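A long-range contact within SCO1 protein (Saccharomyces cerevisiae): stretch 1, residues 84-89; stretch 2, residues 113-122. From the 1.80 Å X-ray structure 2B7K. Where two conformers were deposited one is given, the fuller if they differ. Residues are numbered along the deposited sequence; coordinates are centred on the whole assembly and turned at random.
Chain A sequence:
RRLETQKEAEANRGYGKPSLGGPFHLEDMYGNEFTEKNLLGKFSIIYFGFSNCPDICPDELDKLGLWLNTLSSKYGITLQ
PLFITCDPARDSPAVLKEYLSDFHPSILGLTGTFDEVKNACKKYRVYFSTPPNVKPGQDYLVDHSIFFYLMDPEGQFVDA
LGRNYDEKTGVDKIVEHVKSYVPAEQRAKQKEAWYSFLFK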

ATOM      1  N   ILE A  84       4.593  -2.648   1.413  1.00 11.65           N
ATOM      2  CA  ILE A  84       5.825  -3.063   0.756  1.00 11.47           C
ATOM      3  C   ILE A  84       7.017  -2.601   1.577  1.00 12.54           C
ATOM      4  O   ILE A  84       7.164  -1.411   1.859  1.00 12.22           O
ATOM      5  CB  ILE A  84       5.935  -2.472  -0.666  1.00 12.76           C
ATOM      6  CG1 ILE A  84       4.718  -2.891  -1.499  1.00 15.30           C
ATOM      7  CG2 ILE A  84       7.210  -2.978  -1.338  1.00 14.91           C
ATOM      8  CD1 ILE A  84       4.773  -2.428  -2.947  1.00 15.74           C
ATOM      9  N   THR A  85       7.875  -3.540   1.956  1.00 12.21           N
ATOM     10  CA  THR A  85       9.039  -3.182   2.751  1.00 14.01           C
ATOM     11  C   THR A  85      10.142  -2.579   1.893  1.00 16.56           C
ATOM     12  O   THR A  85      10.278  -2.907   0.710  1.00 16.30           O
ATOM     13  CB  THR A  85       9.626  -4.400   3.500  1.00 16.23           C
ATOM     14  OG1 THR A  85      10.704  -3.966   4.349  1.00 17.58           O
ATOM     15  CG2 THR A  85      10.160  -5.436   2.508  1.00 16.75           C
ATOM     16  N   CYS A  86      10.858  -1.640   2.536  0.60 15.50           N
ATOM     17  CA  CYS A  86      12.025  -1.018   1.924  0.60 18.25           C
ATOM     18  C   CYS A  86      13.314  -1.532   2.555  0.60 16.95           C
ATOM     19  O   CYS A  86      14.374  -1.023   2.313  0.60 18.88           O
ATOM     20  CB  CYS A  86      11.950   0.506   2.067  0.60 22.36           C
ATOM     21  SG  CYS A  86      10.579   1.273   1.173  0.60 33.91           S
ATOM     22  N   ASP A  87      13.153  -2.547   3.377  1.00 14.67           N
ATOM     23  CA  ASP A  87      14.288  -3.129   4.098  1.00 17.05           C
ATOM     24  C   ASP A  87      14.291  -4.650   3.895  1.00 17.59           C
ATOM     25  O   ASP A  87      14.013  -5.418   4.814  1.00 17.11           O
ATOM     26  CB  ASP A  87      14.203  -2.781   5.589  1.00 22.30           C
ATOM     27  CG  ASP A  87      15.369  -3.349   6.396  1.00 25.70           C
ATOM     28  OD1 ASP A  87      16.383  -3.742   5.784  1.00 28.32           O
ATOM     29  OD2 ASP A  87      15.271  -3.397   7.642  1.00 25.84           O
ATOM     30  N   PRO A  88      14.611  -5.095   2.675  1.00 24.12           N
ATOM     31  CA  PRO A  88      14.657  -6.515   2.315  1.00 27.08           C
ATOM     32  C   PRO A  88      15.650  -7.345   3.124  1.00 27.41           C
ATOM     33  O   PRO A  88      15.543  -8.570   3.172  1.00 28.32           O
ATOM     34  CB  PRO A  88      15.003  -6.477   0.828  1.00 25.39           C
ATOM     35  CG  PRO A  88      15.830  -5.241   0.713  1.00 26.46           C
ATOM     36  CD  PRO A  88      15.039  -4.262   1.539  1.00 25.02           C
ATOM     37  N   ALA A  89      16.609  -6.680   3.761  1.00 24.01           N
ATOM     38  CA  ALA A  89      17.615  -7.380   4.556  1.00 22.79           C
ATOM     39  C   ALA A  89      17.027  -8.042   5.794  1.00 21.34           C
ATOM     40  O   ALA A  89      17.407  -9.163   6.146  1.00 21.50           O
ATOM     41  CB  ALA A  89      18.724  -6.416   4.958  1.00 24.88           C
ATOM     42  N   THR A 113      13.872  -9.916  -3.010  1.00 16.37           N
ATOM     43  CA  THR A 113      15.320  -9.763  -2.969  1.00 16.43           C
ATOM     44  C   THR A 113      15.629  -8.272  -3.006  1.00 17.28           C
ATOM     45  O   THR A 113      14.749  -7.459  -3.276  1.00 16.51           O
ATOM     46  CB  THR A 113      15.973 -10.423  -4.181  1.00 14.80           C
ATOM     47  OG1 THR A 113      15.442  -9.841  -5.373  1.00 14.66           O
ATOM     48  CG2 THR A 113      15.709 -11.924  -4.187  1.00 16.03           C
ATOM     49  N   PHE A 114      16.876  -7.912  -2.726  1.00 17.35           N
ATOM     50  CA  PHE A 114      17.268  -6.508  -2.761  1.00 18.54           C
ATOM     51  C   PHE A 114      16.921  -5.909  -4.118  1.00 17.67           C
ATOM     52  O   PHE A 114      16.366  -4.814  -4.204  1.00 18.55           O
ATOM     53  CB  PHE A 114      18.776  -6.359  -2.533  1.00 19.33           C
ATOM     54  CG  PHE A 114      19.171  -6.289  -1.091  1.00 22.83           C
ATOM     55  CD1 PHE A 114      20.055  -5.305  -0.654  1.00 25.78           C
ATOM     56  CD2 PHE A 114      18.681  -7.205  -0.171  1.00 23.80           C
ATOM     57  CE1 PHE A 114      20.441  -5.239   0.679  1.00 27.19           C
ATOM     58  CE2 PHE A 114      19.062  -7.148   1.166  1.00 26.28           C
ATOM     59  CZ  PHE A 114      19.943  -6.163   1.591  1.00 26.82           C
ATOM     60  N   ASP A 115      17.262  -6.629  -5.181  1.00 16.19           N
ATOM     61  CA  ASP A 115      16.994  -6.160  -6.535  1.00 18.12           C
ATOM     62  C   ASP A 115      15.513  -5.938  -6.825  1.00 17.40           C
ATOM     63  O   ASP A 115      15.133  -4.929  -7.425  1.00 16.89           O
ATOM     64  CB  ASP A 115      17.585  -7.131  -7.560  1.00 31.66           C
ATOM     65  CG  ASP A 115      19.096  -7.016  -7.668  1.00 36.41           C
ATOM     66  OD1 ASP A 115      19.704  -7.791  -8.436  1.00 38.82           O
ATOM     67  OD2 ASP A 115      19.678  -6.144  -6.985  1.00 39.66           O
ATOM     68  N   GLU A 116      14.675  -6.880  -6.408  1.00 13.84           N
ATOM     69  CA  GLU A 116      13.241  -6.754  -6.636  1.00 16.31           C
ATOM     70  C   GLU A 116      12.658  -5.575  -5.852  1.00 14.01           C
ATOM     71  O   GLU A 116      11.845  -4.812  -6.379  1.00 14.68           O
ATOM     72  CB  GLU A 116      12.516  -8.043  -6.229  1.00 17.18           C
ATOM     73  CG  GLU A 116      12.929  -9.273  -7.034  1.00 19.35           C
ATOM     74  CD  GLU A 116      12.267 -10.547  -6.530  1.00 22.33           C
ATOM     75  OE1 GLU A 116      12.151 -10.703  -5.296  1.00 22.04           O
ATOM     76  OE2 GLU A 116      11.877 -11.397  -7.365  1.00 24.40           O
ATOM     77  N   VAL A 117      13.069  -5.438  -4.597  1.00 14.96           N
ATOM     78  CA  VAL A 117      12.568  -4.355  -3.756  1.00 16.11           C
ATOM     79  C   VAL A 117      13.060  -3.001  -4.263  1.00 17.01           C
ATOM     80  O   VAL A 117      12.296  -2.033  -4.330  1.00 17.45           O
ATOM     81  CB  VAL A 117      13.002  -4.551  -2.283  1.00 20.02           C
ATOM     82  CG1 VAL A 117      12.610  -3.342  -1.453  1.00 22.57           C
ATOM     83  CG2 VAL A 117      12.353  -5.805  -1.715  1.00 21.61           C
ATOM     84  N   LYS A 118      14.338  -2.942  -4.623  1.00 18.26           N
ATOM     85  CA  LYS A 118      14.939  -1.716  -5.136  1.00 20.46           C
ATOM     86  C   LYS A 118      14.164  -1.234  -6.361  1.00 19.36           C
ATOM     87  O   LYS A 118      13.908  -0.040  -6.519  1.00 19.61           O
ATOM     88  CB  LYS A 118      16.406  -1.967  -5.511  1.00 26.76           C
ATOM     89  CG  LYS A 118      17.105  -0.781  -6.169  1.00 30.55           C
ATOM     90  CD  LYS A 118      18.520  -1.137  -6.616  1.00 34.20           C
ATOM     91  CE  LYS A 118      19.396  -1.543  -5.439  1.00 36.99           C
ATOM     92  NZ  LYS A 118      20.790  -1.879  -5.863  1.00 41.26           N
ATOM     93  N   ASN A 119      13.790  -2.167  -7.229  1.00 17.60           N
ATOM     94  CA  ASN A 119      13.038  -1.810  -8.425  1.00 17.48           C
ATOM     95  C   ASN A 119      11.655  -1.267  -8.066  1.00 17.20           C
ATOM     96  O   ASN A 119      11.216  -0.252  -8.609  1.00 17.25           O
ATOM     97  CB  ASN A 119      12.876  -3.021  -9.343  1.00 20.37           C
ATOM     98  CG  ASN A 119      11.946  -2.740 -10.505  1.00 21.69           C
ATOM     99  OD1 ASN A 119      12.233  -1.899 -11.358  1.00 23.81           O
ATOM    100  ND2 ASN A 119      10.815  -3.430 -10.535  1.00 21.01           N
ATOM    101  N   ALA A 120      10.964  -1.946  -7.159  1.00 17.40           N
ATOM    102  CA  ALA A 120       9.632  -1.499  -6.765  1.00 18.02           C
ATOM    103  C   ALA A 120       9.698  -0.083  -6.197  1.00 18.77           C
ATOM    104  O   ALA A 120       8.876   0.775  -6.528  1.00 19.20           O
ATOM    105  CB  ALA A 120       9.038  -2.461  -5.736  1.00 14.26           C
ATOM    106  N   CYS A 121      10.684   0.166  -5.345  1.00 19.36           N
ATOM    107  CA  CYS A 121      10.840   1.483  -4.752  1.00 20.91           C
ATOM    108  C   CYS A 121      11.128   2.529  -5.826  1.00 22.06           C
ATOM    109  O   CYS A 121      10.638   3.657  -5.753  1.00 22.03           O
ATOM    110  CB  CYS A 121      11.960   1.461  -3.706  1.00 23.03           C
ATOM    111  SG  CYS A 121      11.555   0.496  -2.224  1.00 24.54           S
ATOM    112  N   LYS A 122      11.915   2.154  -6.829  1.00 26.00           N
ATOM    113  CA  LYS A 122      12.250   3.072  -7.915  1.00 27.39           C
ATOM    114  C   LYS A 122      11.019   3.437  -8.736  1.00 25.96           C
ATOM    115  O   LYS A 122      10.828   4.600  -9.098  1.00 25.20           O
ATOM    116  CB  LYS A 122      13.305   2.448  -8.831  1.00 50.74           C
ATOM    117  CG  LYS A 122      13.611   3.277 -10.071  1.00 55.79           C
ATOM    118  CD  LYS A 122      14.660   2.607 -10.946  1.00 59.40           C
ATOM    119  CE  LYS A 122      16.004   2.524 -10.237  1.00 61.44           C
ATOM    120  NZ  LYS A 122      16.546   3.877  -9.924  1.00 64.36           N
TER

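The end of a strand and the loop after it pack against the first turns of a helix, and no hydrogen bond crosses between them; the contact rests on apolar packing. I84 points its CB toward the helix, yet its CG2 stays 4.8 Å from A120 CB, the nearest approach of the side chain, so it lines the buried space without touching.

At T85 the contact passes to the backbone. The carbonyl O of T85 lies 3.2 Å from CG1 of V117, and the methyl helps bury that oxygen, which has no polar partner in the model. The T85 hydroxyl works locally: D87 N donates to T85 OG1 at 3.0 Å, tying down the start of the loop. Threonine suits this place because its short side chain carries an acceptor close to the backbone.

C86 sets its SG 3.6 Å from C121 SG, a reach its short, apolar thiol can make. This is far beyond the roughly 2.0 Å of a disulfide, so in this conformer the two sulfurs simply pack together. D87 turns its CB away from the helix and makes no contact with it; a charged carboxylate suits this partly exposed loop position.

P88 is the centre of the contact. Its CA-to-CB bond points toward the helix, and the ring offers a compact apolar surface: CB rests 3.7 Å from V117 CG2, while CG lies over one face of the F114 ring, 3.6 Å from CD2. The same CG is 3.9 Å from the ring centroid and 24° off its normal, a CH-pi arrangement. V117, branched at CB, spreads two methyls across the space between T85 O and P88.

A89 adds a single methyl to the packing on F114, its CB 3.6 Å from F114 CZ; so small a side chain fits this exposed margin. Just before F114, T113 caps the helix, its OG1 accepting from E116 N at 3.2 Å.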